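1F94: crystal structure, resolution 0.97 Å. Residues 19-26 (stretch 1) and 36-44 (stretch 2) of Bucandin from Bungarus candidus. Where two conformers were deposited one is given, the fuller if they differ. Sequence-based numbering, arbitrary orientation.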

# COMPACT_ATOMS: atom_id res chain seq x y z
N ALA A 19 -12.62 9.37 2.43
CA ALA A 19 -12.09 10.67 2.04
C ALA A 19 -10.84 11.06 2.83
O ALA A 19 -9.94 11.75 2.32
CB ALA A 19 -13.17 11.74 2.18
N GLU A 20 -10.75 10.66 4.10
CA GLU A 20 -9.56 11.02 4.89
C GLU A 20 -8.36 10.15 4.57
O GLU A 20 -7.19 10.49 4.88
CB GLU A 20 -9.90 10.89 6.38
N GLU A 21 -8.58 9.00 3.94
CA GLU A 21 -7.47 8.11 3.54
C GLU A 21 -6.97 8.57 2.17
O GLU A 21 -7.41 8.08 1.12
CB GLU A 21 -7.93 6.66 3.49
CG GLU A 21 -8.16 6.03 4.85
CD GLU A 21 -8.86 4.68 4.79
OE1 GLU A 21 -9.49 4.34 3.78
OE2 GLU A 21 -8.73 3.95 5.81
N THR A 22 -6.10 9.57 2.18
CA THR A 22 -5.74 10.13 0.86
C THR A 22 -4.49 9.41 0.31
O THR A 22 -4.13 9.75 -0.80
CB THR A 22 -5.45 11.61 0.97
OG1 THR A 22 -4.41 11.69 2.02
CG2 THR A 22 -6.68 12.37 1.42
N PHE A 23 -3.91 8.42 1.00
CA PHE A 23 -2.79 7.66 0.49
C PHE A 23 -3.15 6.22 0.16
O PHE A 23 -3.94 5.58 0.84
CB PHE A 23 -1.67 7.56 1.51
CG PHE A 23 -1.09 8.91 1.94
CD1 PHE A 23 -0.14 9.52 1.15
CD2 PHE A 23 -1.52 9.52 3.09
CE1 PHE A 23 0.33 10.74 1.51
CE2 PHE A 23 -1.00 10.73 3.47
CZ PHE A 23 -0.05 11.32 2.68
N CYS A 24 -2.48 5.70 -0.87
CA CYS A 24 -2.28 4.28 -1.03
C CYS A 24 -0.85 4.02 -0.59
O CYS A 24 0.09 4.77 -0.91
CB CYS A 24 -2.41 3.83 -2.46
SG CYS A 24 -3.97 4.14 -3.31
N TYR A 25 -0.64 2.92 0.13
CA TYR A 25 0.66 2.49 0.59
C TYR A 25 1.04 1.20 -0.15
O TYR A 25 0.20 0.38 -0.54
CB TYR A 25 0.81 2.34 2.10
CG TYR A 25 -0.15 1.38 2.74
CD1 TYR A 25 0.21 0.04 2.93
CD2 TYR A 25 -1.41 1.76 3.16
CE1 TYR A 25 -0.69 -0.85 3.52
CE2 TYR A 25 -2.28 0.92 3.76
CZ TYR A 25 -1.90 -0.42 3.93
OH TYR A 25 -2.80 -1.30 4.52
N LYS A 26 2.33 0.99 -0.24
CA LYS A 26 2.96 -0.23 -0.77
C LYS A 26 4.15 -0.50 0.13
O LYS A 26 5.24 0.06 -0.05
CB LYS A 26 3.44 -0.01 -2.20
CG LYS A 26 4.05 -1.25 -2.80
CD LYS A 26 4.51 -1.15 -4.21
CE LYS A 26 5.61 -0.20 -4.55
NZ LYS A 26 5.87 -0.30 -6.06
N TRP A 36 2.26 -5.58 1.58
CA TRP A 36 1.17 -5.03 2.36
C TRP A 36 0.74 -3.74 1.70
O TRP A 36 1.47 -2.76 1.71
CB TRP A 36 1.58 -4.80 3.81
CG TRP A 36 0.45 -4.30 4.64
CD1 TRP A 36 -0.87 -4.59 4.57
CD2 TRP A 36 0.58 -3.38 5.76
NE1 TRP A 36 -1.59 -3.92 5.52
CE2 TRP A 36 -0.70 -3.17 6.27
CE3 TRP A 36 1.67 -2.72 6.33
CZ2 TRP A 36 -0.93 -2.31 7.35
CZ3 TRP A 36 1.43 -1.88 7.40
CH2 TRP A 36 0.15 -1.68 7.90
N LEU A 37 -0.47 -3.74 1.11
CA LEU A 37 -0.99 -2.66 0.29
C LEU A 37 -2.34 -2.22 0.81
O LEU A 37 -3.16 -3.06 1.27
CB LEU A 37 -1.11 -3.11 -1.19
CG LEU A 37 0.16 -3.04 -2.00
CD1 LEU A 37 1.32 -3.88 -1.52
CD2 LEU A 37 -0.20 -3.40 -3.46
N GLY A 38 -2.69 -0.94 0.68
CA GLY A 38 -4.02 -0.50 1.03
C GLY A 38 -4.10 1.02 1.01
O GLY A 38 -3.25 1.69 0.48
N CYS A 39 -5.21 1.51 1.58
CA CYS A 39 -5.49 2.93 1.77
C CYS A 39 -5.05 3.33 3.17
O CYS A 39 -5.18 2.53 4.14
CB CYS A 39 -6.97 3.24 1.72
SG CYS A 39 -7.89 2.78 0.25
N ALA A 40 -4.62 4.58 3.37
CA ALA A 40 -4.26 5.03 4.73
C ALA A 40 -4.44 6.54 4.83
O ALA A 40 -4.31 7.29 3.86
CB ALA A 40 -2.83 4.71 5.04
N LYS A 41 -4.73 6.99 6.06
CA LYS A 41 -4.74 8.38 6.41
C LYS A 41 -3.32 8.96 6.54
O LYS A 41 -3.11 10.13 6.22
CB LYS A 41 -5.43 8.58 7.74
CG LYS A 41 -5.76 9.96 8.20
CD LYS A 41 -6.75 10.01 9.33
CE LYS A 41 -7.23 8.65 9.83
NZ LYS A 41 -8.44 8.16 9.12
N THR A 42 -2.39 8.20 7.03
CA THR A 42 -1.01 8.59 7.23
C THR A 42 -0.16 7.60 6.48
O THR A 42 -0.44 6.42 6.37
CB THR A 42 -0.54 8.54 8.73
OG1 THR A 42 -0.57 7.16 9.18
CG2 THR A 42 -1.39 9.43 9.58
N CYS A 43 0.92 8.13 5.98
CA CYS A 43 1.85 7.25 5.23
C CYS A 43 3.22 7.91 5.27
O CYS A 43 3.37 9.07 4.95
CB CYS A 43 1.36 7.06 3.81
SG CYS A 43 2.22 5.80 2.80
N THR A 44 4.20 7.20 5.75
CA THR A 44 5.58 7.64 5.86
C THR A 44 6.45 6.76 4.96
O THR A 44 6.33 5.52 5.04
CB THR A 44 6.07 7.51 7.33
OG1 THR A 44 5.21 8.28 8.13
CG2 THR A 44 7.49 8.02 7.46
O HOH W 1 -4.56 12.03 4.87
O HOH W 2 -5.20 -3.36 3.19
O HOH W 3 -5.24 -0.11 5.01

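The two stretches pair as antiparallel β-strands, 23-26 against 36-40, and the backbone supplies all the direct hydrogen bonds between them. Phe23 and Ala40 form a reciprocal pair: Ala40 N donates to Phe23 O at 2.8 Å, and Phe23 N donates to Ala40 O at 3.1 Å. Two residues along, Tyr25 N reaches Gly38 O at 2.9 Å, whereas the return bond from Gly38 N to Tyr25 O is weak at 3.4 Å. Between these pairs lies the non-hydrogen-bonded pair Cys24 and Cys39, where the CA atoms approach to 4.5 Å and each α-hydrogen faces a carbonyl across the ladder; Cys39 CA lies 3.2 Å from Phe23 O, and Cys24 CA the same distance from Gly38 O.

Three waters extend the polar network. Water 1 donates to Glu20 O (3.0 Å) and Lys41 O (2.7 Å) and accepts from Thr22 OG1 (2.9 Å), tying the loops beyond the paired strands together. Water 3 bridges Tyr25 OH and Cys39 O, 2.8 Å from each. Water 2 donates to Leu37 O at 2.8 Å but holds Tyr25 OH only weakly, at 3.4 Å.

Tyr25 dominates the packing on the sheet face it shares with Phe23 and Ala40. With chi1 in the p well, its ring folds over Gly38, whose CA sits 3.9 Å from the ring centroid in a CH-π contact. The absence of a side chain makes this possible, since an ideal CB on Gly38 would fall 2.7 Å from Tyr25 OH. The tyrosine edge meets the face of Trp36, with CE1 3.6 Å from Trp36 CE2. Farther along, Cys43 CB covers one face of the Phe23 ring, 3.6 Å from Phe23 CG, while Cys43 SG touches Tyr25 CB at 3.8 Å. On the other sheet face, Lys26 CG packs against Leu37 CD1 at 4.0 Å.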